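Local coordinates for protein endoglucanase FnCel5A (Fervidobacterium nodosum, PDB 3NCO) that probably hydrolyses internal beta-1,4-glucosidic bonds in cellulose, acting as an endoglucanase with a TIM-barrel fold, at residues V200-Y205 with I256-F261; N240-V245 with F286-A291. One frame throughout, in Å; residues are numbered along the deposited sequence.

Contact 1. Residues V200-Y205 with I256-F261; sequences VSFHYY and IFLGEF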
ATOM      1  N   VAL A 200       2.290  -4.066 -10.200  1.00 15.21           N
ATOM      2  CA  VAL A 200       1.794  -2.675 -10.248  1.00 14.42           C
ATOM      3  C   VAL A 200       0.701  -2.582  -9.203  1.00 13.61           C
ATOM      4  O   VAL A 200      -0.060  -3.544  -8.989  1.00 15.60           O
ATOM      5  CB  VAL A 200       1.234  -2.366 -11.695  1.00 16.09           C
ATOM      6  CG1 VAL A 200       0.382  -1.116 -11.710  1.00 16.54           C
ATOM      7  CG2 VAL A 200       2.404  -2.268 -12.698  1.00 17.08           C
ATOM      8  N   SER A 201       0.630  -1.435  -8.524  1.00 14.48           N
ATOM      9  CA  SER A 201      -0.412  -1.263  -7.509  1.00 13.99           C
ATOM     10  C   SER A 201      -1.258  -0.006  -7.694  1.00 15.19           C
ATOM     11  O   SER A 201      -0.719   1.047  -7.980  1.00 16.44           O
ATOM     12  CB  SER A 201       0.260  -1.235  -6.138  1.00 16.32           C
ATOM     13  OG  SER A 201      -0.701  -1.033  -5.136  1.00 13.86           O
ATOM     14  N   PHE A 202      -2.575  -0.136  -7.466  1.00 14.82           N
ATOM     15  CA  PHE A 202      -3.456   1.070  -7.419  1.00 14.93           C
ATOM     16  C   PHE A 202      -4.189   1.054  -6.101  1.00 14.99           C
ATOM     17  O   PHE A 202      -4.121   0.042  -5.403  1.00 14.59           O
ATOM     18  CB  PHE A 202      -4.446   1.168  -8.603  1.00 14.50           C
ATOM     19  CG  PHE A 202      -5.622   0.192  -8.536  1.00 15.49           C
ATOM     20  CD1 PHE A 202      -6.921   0.656  -8.356  1.00 14.18           C
ATOM     21  CD2 PHE A 202      -5.414  -1.197  -8.718  1.00 14.38           C
ATOM     22  CE1 PHE A 202      -8.025  -0.271  -8.334  1.00 16.70           C
ATOM     23  CE2 PHE A 202      -6.485  -2.102  -8.677  1.00 16.39           C
ATOM     24  CZ  PHE A 202      -7.767  -1.635  -8.488  1.00 16.60           C
ATOM     25  N   HIS A 203      -4.746   2.190  -5.727  1.00 14.01           N
ATOM     26  CA  HIS A 203      -5.537   2.298  -4.520  1.00 14.23           C
ATOM     27  C   HIS A 203      -6.956   2.638  -4.889  1.00 15.97           C
ATOM     28  O   HIS A 203      -7.181   3.326  -5.889  1.00 18.35           O
ATOM     29  CB  HIS A 203      -4.989   3.402  -3.657  1.00 15.12           C
ATOM     30  CG  HIS A 203      -3.599   3.124  -3.187  1.00 14.37           C
ATOM     31  ND1 HIS A 203      -2.870   4.039  -2.478  1.00 16.37           N
ATOM     32  CD2 HIS A 203      -2.831   2.022  -3.318  1.00 14.86           C
ATOM     33  CE1 HIS A 203      -1.693   3.510  -2.175  1.00 14.54           C
ATOM     34  NE2 HIS A 203      -1.646   2.282  -2.679  1.00 12.97           N
ATOM     35  N   TYR A 204      -7.910   2.144  -4.107  1.00 16.13           N
ATOM     36  CA  TYR A 204      -9.305   2.298  -4.465  1.00 15.53           C
ATOM     37  C   TYR A 204     -10.127   2.860  -3.322  1.00 16.08           C
ATOM     38  O   TYR A 204     -10.276   2.218  -2.279  1.00 17.20           O
ATOM     39  CB  TYR A 204      -9.956   0.994  -4.956  1.00 15.62           C
ATOM     40  CG  TYR A 204     -11.241   1.276  -5.726  1.00 14.89           C
ATOM     41  CD1 TYR A 204     -11.204   1.849  -6.997  1.00 16.15           C
ATOM     42  CD2 TYR A 204     -12.493   0.957  -5.169  1.00 16.36           C
ATOM     43  CE1 TYR A 204     -12.412   2.118  -7.674  1.00 13.35           C
ATOM     44  CE2 TYR A 204     -13.676   1.207  -5.819  1.00 18.86           C
ATOM     45  CZ  TYR A 204     -13.628   1.781  -7.071  1.00 18.96           C
ATOM     46  OH  TYR A 204     -14.779   2.010  -7.752  1.00 18.74           O
ATOM     47  N   TYR A 205     -10.682   4.049  -3.570  1.00 16.57           N
ATOM     48  CA  TYR A 205     -11.540   4.738  -2.605  1.00 16.13           C
ATOM     49  C   TYR A 205     -12.784   5.386  -3.247  1.00 16.71           C
ATOM     50  O   TYR A 205     -13.382   6.303  -2.671  1.00 18.06           O
ATOM     51  CB  TYR A 205     -10.720   5.842  -1.957  1.00 16.21           C
ATOM     52  CG  TYR A 205      -9.641   5.309  -1.039  1.00 14.89           C
ATOM     53  CD1 TYR A 205      -9.963   4.795   0.206  1.00 15.57           C
ATOM     54  CD2 TYR A 205      -8.257   5.378  -1.403  1.00 14.41           C
ATOM     55  CE1 TYR A 205      -8.997   4.354   1.078  1.00 16.89           C
ATOM     56  CE2 TYR A 205      -7.275   4.940  -0.514  1.00 18.23           C
ATOM     57  CZ  TYR A 205      -7.638   4.429   0.723  1.00 16.68           C
ATOM     58  OH  TYR A 205      -6.694   4.017   1.626  1.00 17.68           O
ATOM     59  N   ILE A 256      -1.385  -7.229 -10.575  1.00 15.78           N
ATOM     60  CA  ILE A 256      -1.925  -6.053  -9.916  1.00 15.32           C
ATOM     61  C   ILE A 256      -2.203  -6.351  -8.430  1.00 15.35           C
ATOM     62  O   ILE A 256      -2.897  -7.325  -8.102  1.00 16.44           O
ATOM     63  CB  ILE A 256      -3.290  -5.665 -10.561  1.00 14.55           C
ATOM     64  CG1 ILE A 256      -3.072  -5.214 -11.997  1.00 15.88           C
ATOM     65  CG2 ILE A 256      -4.039  -4.622  -9.733  1.00 14.27           C
ATOM     66  CD1 ILE A 256      -2.432  -3.795 -12.111  1.00 15.83           C
ATOM     67  N   PHE A 257      -1.747  -5.427  -7.557  1.00 14.28           N
ATOM     68  CA  PHE A 257      -2.060  -5.417  -6.109  1.00 14.44           C
ATOM     69  C   PHE A 257      -2.895  -4.188  -5.814  1.00 15.46           C
ATOM     70  O   PHE A 257      -2.521  -3.042  -6.109  1.00 16.09           O
ATOM     71  CB  PHE A 257      -0.696  -5.367  -5.388  1.00 14.70           C
ATOM     72  CG  PHE A 257      -0.729  -5.007  -3.943  1.00 13.37           C
ATOM     73  CD1 PHE A 257      -1.559  -5.619  -2.987  1.00 14.08           C
ATOM     74  CD2 PHE A 257       0.239  -4.091  -3.514  1.00 16.17           C
ATOM     75  CE1 PHE A 257      -1.391  -5.277  -1.636  1.00 16.15           C
ATOM     76  CE2 PHE A 257       0.370  -3.732  -2.207  1.00 18.53           C
ATOM     77  CZ  PHE A 257      -0.385  -4.338  -1.261  1.00 16.26           C
ATOM     78  N   LEU A 258      -4.080  -4.419  -5.255  1.00 13.93           N
ATOM     79  CA  LEU A 258      -4.886  -3.310  -4.781  1.00 14.82           C
ATOM     80  C   LEU A 258      -4.352  -2.979  -3.369  1.00 15.80           C
ATOM     81  O   LEU A 258      -4.738  -3.654  -2.384  1.00 15.43           O
ATOM     82  CB  LEU A 258      -6.360  -3.809  -4.698  1.00 13.46           C
ATOM     83  CG  LEU A 258      -7.367  -2.916  -3.940  1.00 16.23           C
ATOM     84  CD1 LEU A 258      -7.371  -1.545  -4.595  1.00 15.82           C
ATOM     85  CD2 LEU A 258      -8.812  -3.494  -3.903  1.00 17.25           C
ATOM     86  N   GLY A 259      -3.442  -1.984  -3.293  1.00 16.29           N
ATOM     87  CA  GLY A 259      -2.648  -1.800  -2.079  1.00 16.05           C
ATOM     88  C   GLY A 259      -3.341  -1.115  -0.950  1.00 16.68           C
ATOM     89  O   GLY A 259      -2.926  -1.244   0.200  1.00 16.04           O
ATOM     90  N   GLU A 260      -4.379  -0.331  -1.277  1.00 16.23           N
ATOM     91  CA  GLU A 260      -5.204   0.203  -0.210  1.00 15.57           C
ATOM     92  C   GLU A 260      -6.613   0.208  -0.691  1.00 14.94           C
ATOM     93  O   GLU A 260      -6.903   0.503  -1.846  1.00 14.81           O
ATOM     94  CB  GLU A 260      -4.848   1.641   0.148  1.00 15.87           C
ATOM     95  CG  GLU A 260      -3.455   1.832   0.610  1.00 15.70           C
ATOM     96  CD  GLU A 260      -3.148   3.279   0.940  1.00 15.16           C
ATOM     97  OE1 GLU A 260      -4.080   4.135   0.994  1.00 17.98           O
ATOM     98  OE2 GLU A 260      -1.904   3.657   1.037  1.00 13.45           O
ATOM     99  N   PHE A 261      -7.513  -0.084   0.229  1.00 15.78           N
ATOM    100  CA  PHE A 261      -8.944   0.148   0.036  1.00 15.66           C
ATOM    101  C   PHE A 261      -9.657   0.231   1.375  1.00 16.31           C
ATOM    102  O   PHE A 261      -9.338  -0.529   2.288  1.00 14.71           O
ATOM    103  CB  PHE A 261      -9.615  -0.901  -0.907  1.00 16.49           C
ATOM    104  CG  PHE A 261      -9.898  -2.255  -0.275  1.00 14.72           C
ATOM    105  CD1 PHE A 261      -8.881  -3.166  -0.086  1.00 14.50           C
ATOM    106  CD2 PHE A 261     -11.215  -2.623   0.028  1.00 15.83           C
ATOM    107  CE1 PHE A 261      -9.143  -4.460   0.472  1.00 12.47           C
ATOM    108  CE2 PHE A 261     -11.497  -3.840   0.560  1.00 19.44           C
ATOM    109  CZ  PHE A 261     -10.494  -4.778   0.792  1.00 15.56           C
TER

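Contact 2. Residues N240-V245 with F286-A291; sequences NHFKYV and FGFSLA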
ATOM      1  N   ASN A 240     -16.646  -1.773 -13.441  1.00 20.34           N
ATOM      2  CA  ASN A 240     -16.187  -1.053 -14.628  1.00 19.99           C
ATOM      3  C   ASN A 240     -14.768  -0.522 -14.342  1.00 18.15           C
ATOM      4  O   ASN A 240     -13.870  -0.597 -15.182  1.00 19.01           O
ATOM      5  CB  ASN A 240     -17.205   0.080 -14.976  1.00 21.29           C
ATOM      6  CG  ASN A 240     -16.883   0.854 -16.283  1.00 26.79           C
ATOM      7  OD1 ASN A 240     -16.924   0.296 -17.399  1.00 28.87           O
ATOM      8  ND2 ASN A 240     -16.623   2.151 -16.145  1.00 28.41           N
ATOM      9  N   HIS A 241     -14.586   0.069 -13.154  1.00 17.18           N
ATOM     10  CA  HIS A 241     -13.256   0.588 -12.773  1.00 17.06           C
ATOM     11  C   HIS A 241     -12.176  -0.522 -12.771  1.00 17.83           C
ATOM     12  O   HIS A 241     -11.058  -0.329 -13.271  1.00 18.34           O
ATOM     13  CB  HIS A 241     -13.359   1.204 -11.390  1.00 17.80           C
ATOM     14  CG  HIS A 241     -14.205   2.442 -11.358  1.00 20.25           C
ATOM     15  ND1 HIS A 241     -14.717   2.955 -10.188  1.00 21.94           N
ATOM     16  CD2 HIS A 241     -14.623   3.269 -12.349  1.00 20.41           C
ATOM     17  CE1 HIS A 241     -15.375   4.072 -10.449  1.00 23.78           C
ATOM     18  NE2 HIS A 241     -15.336   4.284 -11.756  1.00 24.77           N
ATOM     19  N   PHE A 242     -12.476  -1.634 -12.116  1.00 18.45           N
ATOM     20  CA  PHE A 242     -11.475  -2.710 -11.938  1.00 18.32           C
ATOM     21  C   PHE A 242     -11.227  -3.435 -13.266  1.00 19.07           C
ATOM     22  O   PHE A 242     -10.071  -3.833 -13.551  1.00 18.52           O
ATOM     23  CB  PHE A 242     -11.942  -3.719 -10.889  1.00 17.97           C
ATOM     24  CG  PHE A 242     -11.726  -3.273  -9.474  1.00 17.21           C
ATOM     25  CD1 PHE A 242     -12.046  -1.977  -9.057  1.00 16.66           C
ATOM     26  CD2 PHE A 242     -11.127  -4.130  -8.568  1.00 20.78           C
ATOM     27  CE1 PHE A 242     -11.796  -1.567  -7.715  1.00 17.95           C
ATOM     28  CE2 PHE A 242     -10.865  -3.728  -7.259  1.00 20.20           C
ATOM     29  CZ  PHE A 242     -11.237  -2.466  -6.834  1.00 16.90           C
ATOM     30  N   LYS A 243     -12.276  -3.571 -14.076  1.00 18.80           N
ATOM     31  CA  LYS A 243     -12.095  -4.109 -15.455  1.00 20.02           C
ATOM     32  C   LYS A 243     -11.103  -3.279 -16.289  1.00 19.36           C
ATOM     33  O   LYS A 243     -10.263  -3.797 -17.050  1.00 18.51           O
ATOM     34  CB  LYS A 243     -13.440  -4.264 -16.147  1.00 20.22           C
ATOM     35  CG  LYS A 243     -13.343  -4.873 -17.567  1.00 21.83           C
ATOM     36  CD  LYS A 243     -14.741  -5.046 -18.177  1.00 24.67           C
ATOM     37  CE  LYS A 243     -15.164  -3.752 -18.821  1.00 29.92           C
ATOM     38  NZ  LYS A 243     -15.599  -3.990 -20.234  1.00 34.82           N
ATOM     39  N   TYR A 244     -11.204  -1.951 -16.171  1.00 18.60           N
ATOM     40  CA  TYR A 244     -10.270  -1.099 -16.851  1.00 19.08           C
ATOM     41  C   TYR A 244      -8.841  -1.425 -16.426  1.00 18.44           C
ATOM     42  O   TYR A 244      -7.944  -1.515 -17.276  1.00 19.32           O
ATOM     43  CB  TYR A 244     -10.624   0.363 -16.548  1.00 19.03           C
ATOM     44  CG  TYR A 244      -9.755   1.398 -17.196  1.00 18.86           C
ATOM     45  CD1 TYR A 244      -9.889   1.681 -18.548  1.00 19.91           C
ATOM     46  CD2 TYR A 244      -8.867   2.169 -16.434  1.00 17.93           C
ATOM     47  CE1 TYR A 244      -9.128   2.655 -19.150  1.00 23.98           C
ATOM     48  CE2 TYR A 244      -8.049   3.174 -17.073  1.00 21.83           C
ATOM     49  CZ  TYR A 244      -8.230   3.381 -18.434  1.00 22.79           C
ATOM     50  OH  TYR A 244      -7.523   4.349 -19.129  1.00 26.59           O
ATOM     51  N   VAL A 245      -8.610  -1.596 -15.113  1.00 16.89           N
ATOM     52  CA  VAL A 245      -7.229  -1.921 -14.649  1.00 15.70           C
ATOM     53  C   VAL A 245      -6.801  -3.316 -15.130  1.00 14.49           C
ATOM     54  O   VAL A 245      -5.639  -3.495 -15.546  1.00 16.98           O
ATOM     55  CB  VAL A 245      -7.121  -1.833 -13.131  1.00 15.55           C
ATOM     56  CG1 VAL A 245      -5.683  -2.230 -12.603  1.00 15.99           C
ATOM     57  CG2 VAL A 245      -7.502  -0.355 -12.663  1.00 16.66           C
ATOM     58  N   PHE A 286     -10.975 -10.307 -10.521  1.00 20.37           N
ATOM     59  CA  PHE A 286      -9.961  -9.955 -11.498  1.00 19.35           C
ATOM     60  C   PHE A 286      -8.559 -10.451 -11.170  1.00 20.14           C
ATOM     61  O   PHE A 286      -7.602 -10.100 -11.876  1.00 20.58           O
ATOM     62  CB  PHE A 286      -9.983  -8.430 -11.776  1.00 19.51           C
ATOM     63  CG  PHE A 286     -11.221  -8.000 -12.510  1.00 20.36           C
ATOM     64  CD1 PHE A 286     -11.388  -8.344 -13.853  1.00 22.33           C
ATOM     65  CD2 PHE A 286     -12.269  -7.361 -11.866  1.00 19.93           C
ATOM     66  CE1 PHE A 286     -12.532  -7.995 -14.536  1.00 22.99           C
ATOM     67  CE2 PHE A 286     -13.430  -7.004 -12.569  1.00 21.27           C
ATOM     68  CZ  PHE A 286     -13.568  -7.360 -13.879  1.00 22.49           C
ATOM     69  N   GLY A 287      -8.393 -11.257 -10.109  1.00 18.86           N
ATOM     70  CA  GLY A 287      -7.068 -11.811  -9.839  1.00 18.97           C
ATOM     71  C   GLY A 287      -6.105 -10.812  -9.213  1.00 18.50           C
ATOM     72  O   GLY A 287      -4.871 -10.974  -9.261  1.00 19.66           O
ATOM     73  N   PHE A 288      -6.667  -9.769  -8.598  1.00 19.06           N
ATOM     74  CA  PHE A 288      -5.848  -8.777  -7.888  1.00 17.65           C
ATOM     75  C   PHE A 288      -5.603  -9.233  -6.448  1.00 17.83           C
ATOM     76  O   PHE A 288      -6.520  -9.651  -5.757  1.00 19.22           O
ATOM     77  CB  PHE A 288      -6.547  -7.414  -7.802  1.00 18.11           C
ATOM     78  CG  PHE A 288      -6.900  -6.801  -9.136  1.00 16.13           C
ATOM     79  CD1 PHE A 288      -6.332  -7.250 -10.322  1.00 18.60           C
ATOM     80  CD2 PHE A 288      -7.799  -5.708  -9.188  1.00 17.72           C
ATOM     81  CE1 PHE A 288      -6.694  -6.661 -11.524  1.00 17.80           C
ATOM     82  CE2 PHE A 288      -8.151  -5.071 -10.398  1.00 18.59           C
ATOM     83  CZ  PHE A 288      -7.566  -5.559 -11.576  1.00 18.35           C
ATOM     84  N   SER A 289      -4.363  -9.159  -5.994  1.00 17.46           N
ATOM     85  CA  SER A 289      -4.139  -9.266  -4.561  1.00 16.58           C
ATOM     86  C   SER A 289      -4.610  -7.970  -3.909  1.00 15.99           C
ATOM     87  O   SER A 289      -4.973  -7.029  -4.593  1.00 15.81           O
ATOM     88  CB  SER A 289      -2.702  -9.511  -4.276  1.00 18.24           C
ATOM     89  OG  SER A 289      -1.979  -8.382  -4.708  1.00 13.60           O
ATOM     90  N   LEU A 290      -4.677  -7.939  -2.578  1.00 15.74           N
ATOM     91  CA  LEU A 290      -5.294  -6.724  -1.963  1.00 16.23           C
ATOM     92  C   LEU A 290      -4.866  -6.570  -0.512  1.00 14.87           C
ATOM     93  O   LEU A 290      -4.612  -7.582   0.170  1.00 18.32           O
ATOM     94  CB  LEU A 290      -6.824  -6.798  -2.086  1.00 16.34           C
ATOM     95  CG  LEU A 290      -7.399  -8.065  -1.453  1.00 18.43           C
ATOM     96  CD1 LEU A 290      -7.887  -7.779  -0.036  1.00 21.15           C
ATOM     97  CD2 LEU A 290      -8.524  -8.670  -2.283  1.00 25.01           C
ATOM     98  N   ALA A 291      -4.818  -5.303  -0.067  1.00 15.28           N
ATOM     99  CA  ALA A 291      -4.488  -4.915   1.333  1.00 13.92           C
ATOM    100  C   ALA A 291      -5.552  -3.866   1.780  1.00 14.15           C
ATOM    101  O   ALA A 291      -5.729  -2.806   1.141  1.00 17.24           O
ATOM    102  CB  ALA A 291      -3.062  -4.295   1.403  1.00 15.55           C
TER

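Contact 1. Residues V200-Y205 with I256-F261
E260 lies against H203 and Y205 where parallel strands 198-204 and 256-261 run side by side in the TIM barrel. Its CG sits over the centre of the H203 imidazole, 3.7 Å from the ring centroid, and the carboxylate continues the stack with its plane 23° from the ring. Y205 OH donates to E260 OE1 at 2.7 Å, on the anti side and 16° out of the carboxylate plane. R59 makes a salt bridge to E260 OE2, while H203 ND1 bonds to E144. On the opposite face F202, L258 and I256 form an apolar cluster. F202, with CG between backbone N and carbonyl carbon (chi1 74°), takes L258 CD1 over its ring face, 4.1 Å from the centroid, and I256 CG2 in plane at its edge, 3.7 Å from CE2. I256 CD1 also meets V200 CG1 at 3.9 Å. Between these two faces, F257 O accepts twice, from S201 OG at 2.9 Å and from F202 N at 3.2 Å. Stacking and bonds at both oxygens restrict rotation of the E260 carboxylate, which, ending the seventh strand, is probably the family 5 catalytic nucleophile.

Contact 2. Residues N240-V245 with F286-A291
F242 touches F286 in an apolar contact, and the shortest polar bond within the two segments, Y244 N to N240 O at 3.1 Å, is internal to the helix that carries F242. This is the outer layer of the TIM barrel: helix 232-252 lies beside the turn that leads from helix 269-285 into strand 289-292. F242 packs on both F286 and F288, K243 on F286 and V245 on F288. G287, at positive phi, is the C-prime residue of a Schellman motif ending helix 269-285, in which F288 N reaches back to A283 O. F286 precedes and F288 follows the glycine in sequence, and F286 CB lies over one face of the F288 ring.

F286 CG is anti to its carbonyl carbon (chi1 -69°), which starts the side chain toward helix 232-252. K243 CA stands over the ring face, 4.2 Å from the centroid and 25° off the normal, so main-chain atoms, F242 C and K243 N and CA, lie over that face. F242 CB and K243 CB come from the same side, each 3.8 Å from its nearest ring atom, F286 CD2 and CZ respectively.

F288 works deeper, towards the barrel. The planes of its ring and that of F242 are inclined by 29°, and with centroids 5.8 Å apart the pair is strongly offset, with little face shared. The nearest atoms are F242 CD2 and F288 CE2, 3.6 Å apart, in an oblique approach. F242 also meets F202 and Y204 of the sheet edge-to-face, while V279, I282 and A283 of helix 269-285 pack on it. F288 additionally rests on I256, joining helix, turn and strand in one apolar layer. Three residues on from F242, V245 approaches the same ring obliquely, its CG1 lying 4.0 Å from F288 CZ.

In the fold
From the N terminus the chain runs along strand 198-204, makes helix 232-252 and returns in strand 256-261. Contact 1 closes that loop, so it completes a beta-alpha-beta crossover between the sixth and seventh barrel strands. Contact 2 starts within this loop, on the helix, and closes beyond it, after helix 269-285, where the chain turns into the eighth strand. The two therefore cross rather than nest: strand, helix, strand, turn alternate between them. They also touch directly. Y204 OH probably bonds to H241 ND1, linking strand to helix, and L258 N probably bonds to S289 O, extending the sheet. Together they tie three consecutive strands to the helical layer outside them.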